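Local structure of ZINC phosphodiesterase ELAC protein 1 (Homo sapiens, 3ZWF) at residues E29-D34 / L164-E169; A279-A284 / H289-M294; T4-G9 / T41-S46; D64-L69 / R98-R103. The protein is a zinc-dependent phosphodiesterase that shows some endonuclease activity at tRNA 3' ends and removes 2',3'-cyclic phosphate from tRNAs during their repair. All blocks are in the same frame, centred on the assembly; numbering follows the deposited sequence.

Interaction 1. Residues E29-D34 / L164-E169; sequences ECWLFD and LLFDDE
Trp31 and Phe166 reach toward each other from opposite directions and meet as an offset edge-to-face pair. Phe166 presents the CZ-CE2 side of its rim to the six-membered ring of the indole. The closest approach is 3.6 Å, between Phe166 CZ and Trp31 CH2. Phe166 CZ also sits 3.8 Å from Trp31 CZ2, the neighbouring atom on the nitrogen side of the benzo ring. The ring planes stand at 89°, with their centroids 5.5 Å apart. Two large aromatic side chains span the wide separation of the backbones, whose nearest CA atoms, those of Trp31 and Leu165, are 13.3 Å apart.

The indole is anchored along its own strand. Its NE1-H points at Glu29 OE2 over 2.9 Å in a fairly straight bond (164°), with the oxygen close to the indole plane, although the nitrogen itself lies above the plane of the carboxylate. Glu29 OE2 has a second partner in Thr54. Behind the phenyl, a classic beta bulge sets Leu165 and Phe166 opposite Val173. Phe166 CG lies between backbone N and carbonyl carbon (chi1 55°), which sends the ring inward. Phe171 adds an edge-to-face contact to Trp31, and Lys55 a cation-pi contact to Phe166.

The pair thus bridges the two sheets of the metallo-beta-lactamase sandwich. Donating NE1-H to a carboxylate probably makes the indole more electron-rich, which should suit the weakly positive C-H edge of Phe166.

Interaction 2. Residues A279-A284 / H289-M294; sequences AQMDKA and HSTPQM. With PO4 (phosphate ion), chain F.
His289, Ser290 and Thr291 form the HST element of the HEAT-HST loop characteristic of RNase Z enzymes, and the loop turns back here against the short helix 281-286. Ala284 O accepts the backbone N-H of His289 at 2.8 Å (154°), closing the connection between the two helices.

Beyond that bond the contact is mostly apolar. Thr291, at the N-cap position of helix 292-301, turns its CG2 toward helix 281-286, 3.7 Å from Ala284 CB and 3.6 Å from Met281 CA. Alanine suits this spot because a small methyl lets the loop pass close by. With Thr291 OG1 between its backbone N and carbonyl carbon (chi1 68°), the hydroxyl is left to Asp278, whose OD1 also takes the N-H of Gln293. Met281 crosses Thr291 at about a right angle; its flexible chain bends at its last torsion, bringing CE to 3.4 Å from Thr291 OG1. Met281 CG lies 3.9 Å from Met294 SD, and that sulfur also receives a weak bond from the N-H of Thr291.

At the start of the 289-294 segment, the imidazole of His289 reaches the metal site. Its NE2 donates to phosphate O4 at 2.6 Å (162°), with the phosphorus in the ring plane, while ND1 bonds to Glu273 and so fixes the rotation of the ring. Arg181 is a second donor to the phosphate. Although the ion probably came from the crystallisation liquor, its grip by imidazole and guanidinium beside the zinc ligands His180 and Asp251 is consistent with a place for a substrate phosphate.

Interaction 3. Residues T4-G9 / T41-S46; sequences TFLGTG and TQLMKS. With EDO (1,2-ethanediol), chain K; EDO (1,2-ethanediol), chain G; EDO (1,2-ethanediol), chain J.
The side-chain amide of Gln42 is the flat group facing Leu6, and it meets its partners at the edge as well as on a face. At the nitrogen edge, NE2 donates to Leu6 O over 2.8 Å in a straight bond (163°), with the oxygen near the amide plane and the donor almost along the C=O axis. At the oxygen end, Gln42 OE1 receives Lys45 NZ at 2.6 Å, in the carbonyl plane and on a lone pair. An ethanediol, probably from the crystallisation liquor, lies against one face, its C1 at 3.4 Å from Gln42 CD, and its O2 donates to OE1. Glutamine suits this place because one end donates while the other accepts; a bend at chi2 (-66°) turns the amide so that NE2 faces Leu6 O while OE1 faces Lys45.

Leu6 stands at a corner where the chain leaves strand 2-5, and together with Gly7 it makes a classic beta bulge opposite Ala21. Here helix 39-45 packs against the end of strand 2-5, part of the first sheet of the metallo-beta-lactamase sandwich. Leu6 CD1 presses on Leu43 CD2 at 3.4 Å, tighter than usual van der Waals contact, while its other methyl, CD2, rests on Ser46 CB at 3.9 Å. Ser46, just past the helix, turns its hydroxyl back to Leu43 O at 2.7 Å. Away from Leu6, Thr41, Met44 and Lys45 pack on Pro13 and Pro15 of the second subunit.

Interaction 4. Residues D64-L69 / R98-R103; sequences DHFFGL and RDFIWR. With ZN (zinc ion), chain D.
Asp64 OD2 binds a zinc ion at 2.2 Å and also takes a weak hydrogen bond from the backbone N of Ala11. The next residue, His65, binds the same zinc through NE2 at 2.2 Å; water 1, Asp251 and His311 are further ligands. His65 ND1 is tied to Asp34, a second-shell carboxylate that fixes how the imidazole is turned.

Directly after these ligands the chain makes a type I turn, closed by the bond from Leu69 N to Phe66 O (2.9 Å), and this turn meets helix 97-107. Phe66 drives the CD2-CE2 side of its rim onto a face of Phe100 in an edge-to-face pair: Phe66 CE2 to Phe100 CE2 is 3.6 Å, the centroids are 5.0 Å apart and the planes stand at 81°. The phenyl of Phe100 is placed by a CG lying opposite its own backbone N (chi1 173°). One face of Phe66 is also approached by Phe67 CD1, offset toward the rim. Next to this pair, Leu69 CD2 touches Ile101 CD1 at 3.7 Å, the two aliphatic chains crossing obliquely. Branched aliphatic chains suit this buried place: Ile101 can touch Leu69 through CD1 and still pack on Leu73 and on Tyr116 and Val118 of the first sheet. Leu107 of the second subunit packs on both Phe66 and Phe100, so the dimer interface adjoins the turn.

Asp64, by similarity the proton acceptor, and His65 end the HxHxDH signature begun by His60 and His62, the zinc-binding loop typical of the metallo-beta-lactamase superfamily.

From the N terminus, 4-9 leaves the first sheet, and the chain passes through strand 29-33 before helix 39-45 closes interaction 3. Interaction 1 opens inside that loop and ends only at 164-169, so the two cross. Interaction 4, which joins the zinc loop to helix 97-107, is nested within the long loop of interaction 1 and touches it where Asp34 meets His65. Interaction 2 follows in series, closing a short loop between two helices of the second half, on the opposite side of the chain's centre from interaction 1. Interaction 1 ties sheet to sheet, interaction 3 ties helix to sheet, and interactions 3 and 4 both border the second subunit.

Interaction 1. Residues E29-D34 / L164-E169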
# COMPACT_ATOMS: atom_id res chain seq x y z
N GLU A 29 -5.32 23.70 6.27
CA GLU A 29 -5.09 22.50 7.11
C GLU A 29 -5.94 21.32 6.63
O GLU A 29 -7.18 21.43 6.57
CB GLU A 29 -5.39 22.80 8.59
CG GLU A 29 -5.40 21.55 9.48
CD GLU A 29 -5.19 21.84 10.96
OE1 GLU A 29 -5.06 23.02 11.33
OE2 GLU A 29 -5.17 20.87 11.76
N CYS A 30 -5.26 20.19 6.32
CA CYS A 30 -5.89 18.97 5.78
C CYS A 30 -5.97 17.87 6.82
O CYS A 30 -4.96 17.51 7.44
CB CYS A 30 -5.16 18.44 4.52
SG CYS A 30 -5.29 19.49 3.10
N TRP A 31 -7.16 17.30 6.97
CA TRP A 31 -7.38 16.08 7.74
C TRP A 31 -7.80 14.93 6.82
O TRP A 31 -8.75 15.04 6.04
CB TRP A 31 -8.44 16.22 8.84
CG TRP A 31 -8.17 17.26 9.86
CD1 TRP A 31 -7.00 17.92 10.09
CD2 TRP A 31 -9.11 17.73 10.84
NE1 TRP A 31 -7.17 18.80 11.14
CE2 TRP A 31 -8.45 18.71 11.61
CE3 TRP A 31 -10.43 17.41 11.13
CZ2 TRP A 31 -9.08 19.38 12.65
CZ3 TRP A 31 -11.08 18.11 12.15
CH2 TRP A 31 -10.39 19.07 12.90
N LEU A 32 -7.07 13.83 6.90
CA LEU A 32 -7.35 12.66 6.09
C LEU A 32 -8.16 11.61 6.85
O LEU A 32 -7.82 11.21 7.96
CB LEU A 32 -6.02 12.03 5.61
CG LEU A 32 -6.08 10.73 4.79
CD1 LEU A 32 -6.76 10.93 3.46
CD2 LEU A 32 -4.65 10.19 4.59
N PHE A 33 -9.22 11.16 6.22
CA PHE A 33 -10.11 10.13 6.75
C PHE A 33 -9.95 8.90 5.87
O PHE A 33 -10.36 8.90 4.70
CB PHE A 33 -11.57 10.61 6.79
CG PHE A 33 -11.81 11.67 7.80
CD1 PHE A 33 -11.53 13.00 7.52
CD2 PHE A 33 -12.27 11.34 9.09
CE1 PHE A 33 -11.75 14.01 8.51
CE2 PHE A 33 -12.45 12.32 10.05
CZ PHE A 33 -12.19 13.66 9.76
N ASP A 34 -9.31 7.89 6.46
CA ASP A 34 -8.91 6.62 5.82
C ASP A 34 -7.77 6.80 4.82
O ASP A 34 -7.50 7.89 4.30
CB ASP A 34 -10.10 5.84 5.26
CG ASP A 34 -10.97 5.18 6.39
OD1 ASP A 34 -10.46 5.05 7.48
OD2 ASP A 34 -12.12 4.77 6.13
N LEU A 164 -14.01 10.97 22.85
CA LEU A 164 -13.54 12.35 22.65
C LEU A 164 -12.16 12.30 22.05
O LEU A 164 -11.23 11.77 22.64
CB LEU A 164 -13.53 13.17 23.95
CG LEU A 164 -13.15 14.65 23.79
CD1 LEU A 164 -14.05 15.37 22.76
CD2 LEU A 164 -13.17 15.36 25.14
N LEU A 165 -12.03 12.80 20.82
CA LEU A 165 -10.72 12.81 20.17
C LEU A 165 -9.98 14.10 20.57
O LEU A 165 -8.88 14.05 21.14
CB LEU A 165 -10.84 12.61 18.67
CG LEU A 165 -11.59 11.33 18.28
CD1 LEU A 165 -11.40 10.99 16.75
CD2 LEU A 165 -11.18 10.11 19.17
N PHE A 166 -10.61 15.25 20.33
CA PHE A 166 -10.10 16.54 20.81
C PHE A 166 -11.16 17.60 20.80
O PHE A 166 -12.15 17.49 20.08
CB PHE A 166 -8.84 16.99 20.06
CG PHE A 166 -9.01 17.06 18.57
CD1 PHE A 166 -8.76 15.97 17.78
CD2 PHE A 166 -9.45 18.25 17.95
CE1 PHE A 166 -8.90 16.04 16.40
CE2 PHE A 166 -9.61 18.33 16.59
CZ PHE A 166 -9.34 17.22 15.80
N ASP A 167 -10.96 18.60 21.66
CA ASP A 167 -11.87 19.69 21.84
C ASP A 167 -11.08 20.96 22.06
O ASP A 167 -10.61 21.22 23.17
CB ASP A 167 -12.76 19.44 23.07
CG ASP A 167 -13.94 20.37 23.13
OD1 ASP A 167 -13.84 21.44 22.51
OD2 ASP A 167 -14.96 20.03 23.77
N ASP A 168 -10.91 21.75 21.01
CA ASP A 168 -10.27 23.08 21.16
C ASP A 168 -11.23 24.23 20.81
O ASP A 168 -12.44 24.05 20.75
CB ASP A 168 -8.94 23.14 20.39
CG ASP A 168 -9.09 22.93 18.90
OD1 ASP A 168 -10.10 23.38 18.31
OD2 ASP A 168 -8.17 22.33 18.31
N GLU A 169 -10.67 25.42 20.62
CA GLU A 169 -11.46 26.62 20.36
C GLU A 169 -12.14 26.60 18.99
O GLU A 169 -13.17 27.23 18.79
CB GLU A 169 -10.59 27.86 20.50
CG GLU A 169 -11.40 29.14 20.65
CD GLU A 169 -10.99 29.97 21.86
OE1 GLU A 169 -10.26 29.46 22.74
OE2 GLU A 169 -11.42 31.14 21.94

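Interaction 2. Residues A279-A284 / H289-M294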
# COMPACT_ATOMS: atom_id res chain seq x y z
N ALA A 279 -31.18 -4.24 -3.96
CA ALA A 279 -31.57 -5.62 -4.28
C ALA A 279 -30.61 -6.66 -3.64
O ALA A 279 -30.97 -7.81 -3.46
CB ALA A 279 -31.62 -5.81 -5.78
N GLN A 280 -29.41 -6.22 -3.31
CA GLN A 280 -28.41 -7.10 -2.62
C GLN A 280 -28.24 -6.80 -1.13
O GLN A 280 -27.16 -7.02 -0.55
CB GLN A 280 -27.06 -7.01 -3.31
CG GLN A 280 -27.12 -7.29 -4.81
CD GLN A 280 -25.74 -7.49 -5.42
OE1 GLN A 280 -25.23 -6.65 -6.16
NE2 GLN A 280 -25.14 -8.59 -5.09
N MET A 281 -29.31 -6.33 -0.51
CA MET A 281 -29.28 -5.93 0.90
C MET A 281 -28.84 -7.09 1.80
O MET A 281 -28.07 -6.88 2.72
CB MET A 281 -30.63 -5.41 1.37
CG MET A 281 -30.56 -4.73 2.72
SD MET A 281 -32.11 -3.92 3.20
CE MET A 281 -32.22 -2.59 2.00
N ASP A 282 -29.35 -8.29 1.53
CA ASP A 282 -28.97 -9.47 2.34
C ASP A 282 -27.47 -9.73 2.28
O ASP A 282 -26.82 -9.88 3.31
CB ASP A 282 -29.75 -10.72 1.91
CG ASP A 282 -31.21 -10.68 2.30
OD1 ASP A 282 -31.59 -9.85 3.16
OD2 ASP A 282 -31.99 -11.47 1.73
N LYS A 283 -26.92 -9.73 1.07
CA LYS A 283 -25.49 -9.86 0.89
C LYS A 283 -24.70 -8.72 1.55
O LYS A 283 -23.69 -8.95 2.22
CB LYS A 283 -25.11 -9.95 -0.58
CG LYS A 283 -23.64 -10.15 -0.81
CD LYS A 283 -23.34 -10.40 -2.30
CE LYS A 283 -21.90 -10.71 -2.53
NZ LYS A 283 -21.03 -9.52 -2.34
N ALA A 284 -25.20 -7.49 1.40
CA ALA A 284 -24.56 -6.33 2.03
C ALA A 284 -24.45 -6.52 3.55
O ALA A 284 -23.37 -6.42 4.14
CB ALA A 284 -25.31 -5.01 1.68
N HIS A 289 -22.03 -4.37 5.48
CA HIS A 289 -22.16 -3.24 4.58
C HIS A 289 -23.61 -2.71 4.54
O HIS A 289 -24.52 -3.33 5.08
CB HIS A 289 -21.65 -3.59 3.17
CG HIS A 289 -20.16 -3.73 3.09
ND1 HIS A 289 -19.31 -2.77 3.58
CD2 HIS A 289 -19.37 -4.69 2.55
CE1 HIS A 289 -18.05 -3.15 3.38
NE2 HIS A 289 -18.06 -4.33 2.78
N SER A 290 -23.74 -1.60 3.84
CA SER A 290 -25.03 -0.90 3.62
C SER A 290 -25.36 -0.77 2.14
O SER A 290 -24.50 -0.84 1.24
CB SER A 290 -24.96 0.48 4.24
OG SER A 290 -24.88 0.40 5.64
N THR A 291 -26.64 -0.54 1.90
CA THR A 291 -27.13 -0.24 0.57
C THR A 291 -27.67 1.21 0.57
O THR A 291 -27.74 1.85 1.63
CB THR A 291 -28.23 -1.21 0.16
OG1 THR A 291 -29.38 -0.97 0.97
CG2 THR A 291 -27.77 -2.67 0.30
N PRO A 292 -28.04 1.75 -0.61
CA PRO A 292 -28.45 3.15 -0.57
C PRO A 292 -29.69 3.43 0.30
O PRO A 292 -29.74 4.46 0.95
CB PRO A 292 -28.76 3.45 -2.02
CG PRO A 292 -27.79 2.58 -2.79
CD PRO A 292 -27.79 1.30 -2.00
N GLN A 293 -30.63 2.50 0.33
CA GLN A 293 -31.82 2.69 1.18
C GLN A 293 -31.45 2.72 2.66
O GLN A 293 -32.03 3.45 3.44
CB GLN A 293 -32.88 1.65 0.89
CG GLN A 293 -34.23 1.95 1.63
CD GLN A 293 -34.83 3.36 1.43
OE1 GLN A 293 -34.97 4.14 2.41
NE2 GLN A 293 -35.23 3.66 0.19
N MET A 294 -30.45 1.94 3.05
CA MET A 294 -30.05 1.90 4.47
C MET A 294 -29.38 3.21 4.85
O MET A 294 -29.66 3.80 5.93
CB MET A 294 -29.09 0.73 4.76
CG MET A 294 -29.73 -0.63 4.55
SD MET A 294 -28.53 -1.97 4.49
CE MET A 294 -27.68 -1.76 6.08
P PO4 F . -14.78 -4.35 2.76
O1 PO4 F . -15.20 -4.30 4.25
O2 PO4 F . -13.33 -5.06 2.78
O3 PO4 F . -14.51 -2.99 2.23
O4 PO4 F . -15.74 -5.25 2.07

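Interaction 3. Residues T4-G9 / T41-S46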
# COMPACT_ATOMS: atom_id res chain seq x y z
N THR A 4 -12.64 16.57 -0.18
CA THR A 4 -12.14 16.01 -1.42
C THR A 4 -12.08 14.48 -1.33
O THR A 4 -11.41 13.93 -0.46
CB THR A 4 -10.72 16.53 -1.75
OG1 THR A 4 -10.73 17.95 -1.88
CG2 THR A 4 -10.18 15.88 -3.07
N PHE A 5 -12.78 13.81 -2.23
CA PHE A 5 -12.74 12.35 -2.31
C PHE A 5 -11.53 11.88 -3.08
O PHE A 5 -11.37 12.20 -4.25
CB PHE A 5 -14.03 11.81 -2.93
CG PHE A 5 -15.21 12.04 -2.06
CD1 PHE A 5 -15.84 13.26 -2.08
CD2 PHE A 5 -15.62 11.10 -1.11
CE1 PHE A 5 -16.93 13.55 -1.23
CE2 PHE A 5 -16.72 11.40 -0.23
CZ PHE A 5 -17.34 12.60 -0.31
N LEU A 6 -10.69 11.08 -2.47
CA LEU A 6 -9.53 10.52 -3.13
C LEU A 6 -9.78 9.10 -3.66
O LEU A 6 -9.28 8.72 -4.73
CB LEU A 6 -8.28 10.57 -2.25
CG LEU A 6 -7.86 11.99 -1.86
CD1 LEU A 6 -6.84 12.01 -0.76
CD2 LEU A 6 -7.37 12.83 -3.05
N GLY A 7 -10.55 8.34 -2.91
CA GLY A 7 -10.93 7.00 -3.30
C GLY A 7 -12.31 6.67 -2.80
O GLY A 7 -12.65 6.85 -1.58
N THR A 8 -13.09 6.17 -3.73
CA THR A 8 -14.54 5.97 -3.58
C THR A 8 -14.93 4.51 -3.79
O THR A 8 -16.10 4.20 -3.86
CB THR A 8 -15.30 6.88 -4.50
OG1 THR A 8 -14.99 6.61 -5.90
CG2 THR A 8 -14.96 8.38 -4.19
N GLY A 9 -13.95 3.62 -3.93
CA GLY A 9 -14.29 2.24 -4.14
C GLY A 9 -14.26 1.39 -2.89
O GLY A 9 -13.56 1.69 -1.88
N THR A 41 -0.67 8.49 -4.09
CA THR A 41 -0.67 8.78 -5.52
C THR A 41 -1.94 9.56 -5.91
O THR A 41 -1.91 10.47 -6.74
CB THR A 41 -0.48 7.44 -6.29
OG1 THR A 41 -1.46 6.47 -5.86
CG2 THR A 41 0.84 6.87 -5.90
N GLN A 42 -3.05 9.22 -5.27
CA GLN A 42 -4.28 10.00 -5.50
C GLN A 42 -4.07 11.45 -5.05
O GLN A 42 -4.50 12.38 -5.72
CB GLN A 42 -5.51 9.39 -4.78
CG GLN A 42 -5.88 8.01 -5.32
CD GLN A 42 -6.38 8.06 -6.78
OE1 GLN A 42 -5.59 8.02 -7.72
NE2 GLN A 42 -7.69 8.10 -6.94
N LEU A 43 -3.46 11.62 -3.88
CA LEU A 43 -3.10 12.97 -3.40
C LEU A 43 -2.26 13.73 -4.40
O LEU A 43 -2.56 14.88 -4.71
CB LEU A 43 -2.34 12.92 -2.08
CG LEU A 43 -3.21 12.68 -0.88
CD1 LEU A 43 -2.37 12.29 0.35
CD2 LEU A 43 -4.11 13.97 -0.59
N MET A 44 -1.25 13.07 -4.98
CA MET A 44 -0.43 13.72 -5.98
C MET A 44 -1.23 14.21 -7.18
O MET A 44 -1.00 15.30 -7.66
CB MET A 44 0.73 12.81 -6.42
CG MET A 44 1.64 12.51 -5.29
SD MET A 44 2.81 11.25 -5.89
CE MET A 44 3.85 12.21 -6.98
N LYS A 45 -2.19 13.40 -7.64
CA LYS A 45 -3.03 13.70 -8.80
C LYS A 45 -4.03 14.81 -8.48
O LYS A 45 -4.45 15.52 -9.37
CB LYS A 45 -3.82 12.47 -9.26
CG LYS A 45 -2.95 11.39 -9.98
CD LYS A 45 -3.56 9.96 -10.03
CE LYS A 45 -4.91 9.79 -10.69
NZ LYS A 45 -5.55 8.44 -10.30
N SER A 46 -4.38 14.94 -7.21
CA SER A 46 -5.33 15.95 -6.75
C SER A 46 -4.71 17.35 -6.65
O SER A 46 -3.52 17.52 -6.78
CB SER A 46 -5.92 15.54 -5.41
OG SER A 46 -5.05 15.89 -4.34
C1 EDO K . -4.76 5.14 -6.46
O1 EDO K . -5.47 3.92 -6.31
C2 EDO K . -4.17 5.49 -7.82
O2 EDO K . -3.34 6.64 -7.67
C1 EDO G . -8.24 18.71 -5.41
O1 EDO G . -9.11 17.58 -5.58
C2 EDO G . -8.87 19.85 -4.62
O2 EDO G . -9.11 19.47 -3.28
C1 EDO J . -2.41 3.11 -6.82
O1 EDO J . -3.32 2.16 -6.27
C2 EDO J . -1.08 3.18 -6.14
O2 EDO J . -0.33 4.29 -6.48

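Interaction 4. Residues D64-L69 / R98-R103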
# COMPACT_ATOMS: atom_id res chain seq x y z
N ASP A 64 -8.16 -1.85 2.90
CA ASP A 64 -8.60 -0.81 1.98
C ASP A 64 -8.84 0.54 2.66
O ASP A 64 -9.16 1.52 1.99
CB ASP A 64 -9.89 -1.21 1.16
CG ASP A 64 -11.01 -1.71 1.99
OD1 ASP A 64 -10.81 -2.58 2.90
OD2 ASP A 64 -12.13 -1.23 1.74
N HIS A 65 -8.65 0.56 3.99
CA HIS A 65 -8.73 1.80 4.76
C HIS A 65 -7.42 2.20 5.45
O HIS A 65 -7.39 3.27 6.08
CB HIS A 65 -9.90 1.68 5.76
CG HIS A 65 -11.19 1.37 5.08
ND1 HIS A 65 -12.18 2.31 4.87
CD2 HIS A 65 -11.63 0.23 4.50
CE1 HIS A 65 -13.16 1.75 4.20
NE2 HIS A 65 -12.85 0.49 3.96
N PHE A 66 -6.36 1.38 5.40
CA PHE A 66 -5.12 1.74 6.07
C PHE A 66 -3.81 1.24 5.46
O PHE A 66 -2.76 1.72 5.85
CB PHE A 66 -5.11 1.40 7.56
CG PHE A 66 -4.84 -0.02 7.89
CD1 PHE A 66 -5.82 -0.96 7.81
CD2 PHE A 66 -3.56 -0.42 8.35
CE1 PHE A 66 -5.56 -2.31 8.12
CE2 PHE A 66 -3.32 -1.75 8.69
CZ PHE A 66 -4.34 -2.69 8.58
N PHE A 67 -3.88 0.34 4.49
CA PHE A 67 -2.63 -0.20 3.92
C PHE A 67 -1.81 0.88 3.22
O PHE A 67 -0.60 0.67 3.00
CB PHE A 67 -2.88 -1.35 2.93
CG PHE A 67 -3.17 -2.68 3.55
CD1 PHE A 67 -3.05 -2.93 4.91
CD2 PHE A 67 -3.63 -3.70 2.74
CE1 PHE A 67 -3.35 -4.19 5.41
CE2 PHE A 67 -3.93 -4.96 3.26
CZ PHE A 67 -3.80 -5.18 4.58
N GLY A 68 -2.42 1.99 2.82
CA GLY A 68 -1.70 3.14 2.26
C GLY A 68 -0.95 4.03 3.24
O GLY A 68 -0.22 4.94 2.84
N LEU A 69 -1.16 3.80 4.53
CA LEU A 69 -0.62 4.68 5.57
C LEU A 69 0.92 4.72 5.69
O LEU A 69 1.51 5.78 5.74
CB LEU A 69 -1.34 4.43 6.93
CG LEU A 69 -1.03 5.46 8.01
CD1 LEU A 69 -1.31 6.89 7.55
CD2 LEU A 69 -1.97 5.11 9.19
N ARG A 98 -1.19 1.66 16.21
CA ARG A 98 0.07 2.25 16.63
C ARG A 98 1.25 1.30 16.36
O ARG A 98 2.27 1.69 15.78
CB ARG A 98 0.06 2.63 18.10
CG ARG A 98 1.32 3.38 18.56
CD ARG A 98 1.32 3.67 20.06
NE ARG A 98 0.13 4.41 20.47
CZ ARG A 98 -0.69 4.06 21.47
NH1 ARG A 98 -0.50 2.95 22.17
NH2 ARG A 98 -1.69 4.86 21.75
N ASP A 99 1.10 0.05 16.79
CA ASP A 99 2.19 -0.96 16.63
C ASP A 99 2.43 -1.27 15.17
O ASP A 99 3.57 -1.45 14.75
CB ASP A 99 1.83 -2.24 17.39
CG ASP A 99 1.87 -2.05 18.92
OD1 ASP A 99 2.49 -1.07 19.41
OD2 ASP A 99 1.27 -2.89 19.63
N PHE A 100 1.36 -1.29 14.36
CA PHE A 100 1.47 -1.51 12.94
C PHE A 100 2.39 -0.48 12.31
O PHE A 100 3.31 -0.81 11.55
CB PHE A 100 0.11 -1.48 12.23
CG PHE A 100 0.23 -1.54 10.75
CD1 PHE A 100 0.59 -2.71 10.12
CD2 PHE A 100 -0.01 -0.41 9.96
CE1 PHE A 100 0.73 -2.76 8.73
CE2 PHE A 100 0.08 -0.47 8.57
CZ PHE A 100 0.44 -1.64 7.97
N ILE A 101 2.14 0.79 12.61
CA ILE A 101 2.94 1.88 12.03
C ILE A 101 4.41 1.80 12.54
O ILE A 101 5.36 1.86 11.74
CB ILE A 101 2.33 3.29 12.29
CG1 ILE A 101 0.94 3.41 11.66
CG2 ILE A 101 3.25 4.36 11.74
CD1 ILE A 101 0.09 4.54 12.21
N TRP A 102 4.60 1.62 13.85
CA TRP A 102 5.92 1.59 14.43
C TRP A 102 6.76 0.47 13.80
O TRP A 102 7.91 0.66 13.39
CB TRP A 102 5.84 1.36 15.95
CG TRP A 102 7.13 1.18 16.54
CD1 TRP A 102 7.83 -0.02 16.73
CD2 TRP A 102 8.02 2.22 16.97
NE1 TRP A 102 9.06 0.24 17.25
CE2 TRP A 102 9.21 1.59 17.42
CE3 TRP A 102 7.92 3.62 17.04
CZ2 TRP A 102 10.28 2.32 17.94
CZ3 TRP A 102 9.00 4.34 17.55
CH2 TRP A 102 10.16 3.69 17.99
N ARG A 103 6.16 -0.71 13.75
CA ARG A 103 6.90 -1.93 13.29
C ARG A 103 7.22 -1.78 11.82
O ARG A 103 8.31 -2.17 11.35
CB ARG A 103 6.06 -3.19 13.49
CG ARG A 103 5.91 -3.61 14.97
CD ARG A 103 5.48 -5.08 15.06
NE ARG A 103 4.48 -5.26 16.10
CZ ARG A 103 4.71 -5.18 17.41
NH1 ARG A 103 5.93 -4.93 17.89
NH2 ARG A 103 3.70 -5.34 18.26
ZN ZN D . -13.91 -1.18 3.01
O HOH W 1 -12.97 -2.57 4.39